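Local atomic coordinates of Two-component system response regulator (Bacteroides fragilis, PDB entry 2QR3), a protein that probably serves as a phosphorylation-controlled transcription regulator that binds DNA and ATP, represented here by its N-terminal receiver domain. Residues A103-V108 against L117-N122. Numbering follows the deposited sequence. Where two conformers were deposited one is given.
Sequences ASDFVV and LETLLN
Thr119 of helix 113-124 reaches the edge strand 105-109 through its methyl group, which settles between Asp105 and Val107. A chi1 of -60° puts OG1 beside the backbone N and leaves the methyl CG2 anti to that N, facing the strand, where Thr119 CG2 lies 3.6 Å from Val107 CG2. The two side chains run past one another in opposite directions, and this is the tight, apolar part of the contact; Val107 is buried and also packs on Val84 and Phe86 of strand 83-88.

The partly exposed carboxylate of Asp105 touches the same methyl, Asp105 OD2 coming 3.4 Å from Thr119 CG2, but this side is wet: a water donates to Asp105 OD2 (2.7 Å) and to Thr119 O (2.9 Å). The other carboxylate oxygen, OD1, accepts the N-H of Phe106, which lies 26° out of the carboxylate plane. Apart from this, a second water joins Phe106 O to Thr119 OG1, its longer leg at 3.2 Å to OG1, a hydroxyl also bonded to Lys115 O within the helix.

Segments 105-108 and 117-122, nearly antiparallel (166°), belong to the last strand-helix unit of the CheY-like receiver fold. The Thr119 methyl packs on Val107 and against the Asp105 carboxylate, while polar atoms of strand and helix are linked through two waters, implying a joint without direct hydrogen bonds.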
ATOM      1  N   ALA A 103       2.013   9.978  -3.937  1.00 18.85           N
ATOM      2  CA  ALA A 103       2.383   8.593  -3.586  1.00 17.20           C
ATOM      3  C   ALA A 103       3.908   8.443  -3.439  1.00 16.90           C
ATOM      4  O   ALA A 103       4.675   9.041  -4.197  1.00 16.45           O
ATOM      5  CB  ALA A 103       1.857   7.607  -4.647  1.00 17.18           C
ATOM      6  N   SER A 104       4.363   7.612  -2.502  1.00 16.64           N
ATOM      7  CA  SER A 104       5.786   7.434  -2.267  1.00 17.85           C
ATOM      8  C   SER A 104       6.496   6.630  -3.334  1.00 18.05           C
ATOM      9  O   SER A 104       7.667   6.872  -3.583  1.00 18.04           O
ATOM     10  CB  SER A 104       6.029   6.783  -0.901  1.00 18.79           C
ATOM     11  OG  SER A 104       5.640   7.703   0.099  1.00 21.76           O
ATOM     12  N   ASP A 105       5.794   5.649  -3.929  1.00 16.09           N
ATOM     13  CA  ASP A 105       6.361   4.774  -4.933  1.00 16.13           C
ATOM     14  C   ASP A 105       5.219   3.946  -5.509  1.00 16.20           C
ATOM     15  O   ASP A 105       4.072   4.083  -5.080  1.00 15.27           O
ATOM     16  CB  ASP A 105       7.408   3.821  -4.320  1.00 16.27           C
ATOM     17  CG  ASP A 105       8.563   3.501  -5.285  1.00 18.72           C
ATOM     18  OD1 ASP A 105       8.385   3.567  -6.527  1.00 17.91           O
ATOM     19  OD2 ASP A 105       9.659   3.163  -4.777  1.00 20.47           O
ATOM     20  N   PHE A 106       5.542   3.122  -6.493  1.00 15.85           N
ATOM     21  CA  PHE A 106       4.580   2.108  -6.945  1.00 15.82           C
ATOM     22  C   PHE A 106       5.268   0.816  -7.332  1.00 16.22           C
ATOM     23  O   PHE A 106       6.485   0.793  -7.625  1.00 16.08           O
ATOM     24  CB  PHE A 106       3.626   2.634  -8.052  1.00 15.77           C
ATOM     25  CG  PHE A 106       4.296   2.937  -9.389  1.00 16.20           C
ATOM     26  CD1 PHE A 106       4.542   4.284  -9.749  1.00 17.80           C
ATOM     27  CD2 PHE A 106       4.580   1.943 -10.305  1.00 18.96           C
ATOM     28  CE1 PHE A 106       5.106   4.613 -10.991  1.00 20.10           C
ATOM     29  CE2 PHE A 106       5.170   2.253 -11.564  1.00 18.80           C
ATOM     30  CZ  PHE A 106       5.443   3.604 -11.887  1.00 17.10           C
ATOM     31  N   VAL A 107       4.496  -0.270  -7.287  1.00 16.44           N
ATOM     32  CA  VAL A 107       4.959  -1.607  -7.640  1.00 15.84           C
ATOM     33  C   VAL A 107       3.951  -2.132  -8.660  1.00 16.21           C
ATOM     34  O   VAL A 107       2.767  -1.994  -8.477  1.00 15.61           O
ATOM     35  CB  VAL A 107       4.961  -2.553  -6.404  1.00 16.59           C
ATOM     36  CG1 VAL A 107       5.459  -3.983  -6.810  1.00 17.43           C
ATOM     37  CG2 VAL A 107       5.840  -1.967  -5.293  1.00 16.88           C
ATOM     38  N   VAL A 108       4.435  -2.688  -9.764  1.00 18.87           N
ATOM     39  CA  VAL A 108       3.517  -3.150 -10.813  1.00 21.00           C
ATOM     40  C   VAL A 108       3.185  -4.619 -10.565  1.00 22.46           C
ATOM     41  O   VAL A 108       4.020  -5.350 -10.046  1.00 23.62           O
ATOM     42  CB  VAL A 108       4.135  -2.955 -12.207  1.00 21.23           C
ATOM     43  CG1 VAL A 108       3.207  -3.491 -13.263  1.00 25.35           C
ATOM     44  CG2 VAL A 108       4.370  -1.457 -12.480  1.00 22.28           C
ATOM     45  N   LEU A 117       9.363  -6.371  -1.967  1.00 21.85           N
ATOM     46  CA  LEU A 117       9.848  -6.210  -0.595  1.00 22.63           C
ATOM     47  C   LEU A 117      10.706  -4.958  -0.494  1.00 22.48           C
ATOM     48  O   LEU A 117      10.547  -4.153   0.435  1.00 21.74           O
ATOM     49  CB  LEU A 117      10.627  -7.443  -0.131  1.00 21.95           C
ATOM     50  CG  LEU A 117      11.294  -7.371   1.255  1.00 24.23           C
ATOM     51  CD1 LEU A 117      10.312  -7.041   2.407  1.00 24.52           C
ATOM     52  CD2 LEU A 117      12.042  -8.691   1.493  1.00 25.15           C
ATOM     53  N   GLU A 118      11.622  -4.820  -1.450  1.00 23.29           N
ATOM     54  CA  GLU A 118      12.588  -3.730  -1.441  1.00 23.60           C
ATOM     55  C   GLU A 118      11.946  -2.371  -1.532  1.00 22.64           C
ATOM     56  O   GLU A 118      12.341  -1.457  -0.802  1.00 22.52           O
ATOM     57  CB  GLU A 118      13.633  -3.924  -2.529  1.00 24.83           C
ATOM     58  CG  GLU A 118      14.507  -5.134  -2.181  1.00 29.97           C
ATOM     59  CD  GLU A 118      15.815  -5.185  -2.944  1.00 37.44           C
ATOM     60  OE1 GLU A 118      15.967  -4.455  -3.954  1.00 41.72           O
ATOM     61  OE2 GLU A 118      16.683  -5.978  -2.517  1.00 40.26           O
ATOM     62  N   THR A 119      10.951  -2.245  -2.408  1.00 20.97           N
ATOM     63  CA  THR A 119      10.178  -0.988  -2.537  1.00 20.19           C
ATOM     64  C   THR A 119       9.514  -0.641  -1.223  1.00 19.97           C
ATOM     65  O   THR A 119       9.516   0.525  -0.827  1.00 19.47           O
ATOM     66  CB  THR A 119       9.161  -1.077  -3.685  1.00 20.81           C
ATOM     67  OG1 THR A 119       9.866  -1.309  -4.921  1.00 20.21           O
ATOM     68  CG2 THR A 119       8.298   0.187  -3.809  1.00 20.07           C
ATOM     69  N   LEU A 120       8.952  -1.657  -0.549  1.00 18.92           N
ATOM     70  CA  LEU A 120       8.197  -1.405   0.690  1.00 19.54           C
ATOM     71  C   LEU A 120       9.155  -1.066   1.830  1.00 19.77           C
ATOM     72  O   LEU A 120       8.912  -0.143   2.573  1.00 20.74           O
ATOM     73  CB  LEU A 120       7.327  -2.605   1.066  1.00 19.50           C
ATOM     74  CG  LEU A 120       6.142  -2.779   0.120  1.00 19.24           C
ATOM     75  CD1 LEU A 120       5.536  -4.219   0.283  1.00 20.23           C
ATOM     76  CD2 LEU A 120       5.084  -1.665   0.326  1.00 19.10           C
ATOM     77  N   LEU A 121      10.249  -1.805   1.942  1.00 20.53           N
ATOM     78  CA  LEU A 121      11.265  -1.449   2.955  1.00 21.39           C
ATOM     79  C   LEU A 121      11.795  -0.042   2.737  1.00 20.90           C
ATOM     80  O   LEU A 121      11.893   0.748   3.703  1.00 21.61           O
ATOM     81  CB  LEU A 121      12.415  -2.451   2.973  1.00 21.79           C
ATOM     82  CG  LEU A 121      12.082  -3.917   3.281  1.00 25.09           C
ATOM     83  CD1 LEU A 121      13.275  -4.834   3.022  1.00 27.99           C
ATOM     84  CD2 LEU A 121      11.611  -4.095   4.710  1.00 26.94           C
ATOM     85  N   ASN A 122      12.144   0.297   1.500  1.00 20.80           N
ATOM     86  CA  ASN A 122      12.621   1.651   1.209  0.50 21.22           C
ATOM     87  C   ASN A 122      11.567   2.710   1.544  1.00 21.45           C
ATOM     88  O   ASN A 122      11.877   3.746   2.106  1.00 21.12           O
ATOM     89  CB  ASN A 122      13.118   1.762  -0.242  0.50 21.31           C
ATOM     90  CG  ASN A 122      14.399   0.949  -0.496  0.50 23.47           C
ATOM     91  OD1 ASN A 122      15.012   0.417   0.433  0.50 24.37           O
ATOM     92  ND2 ASN A 122      14.795   0.845  -1.763  0.50 22.20           N
TER
HETATM   93  O   HOH W   1      10.249   3.025  -2.149  1.00 19.90           O
HETATM   94  O   HOH W   2       8.505  -0.935  -7.836  1.00 25.95           O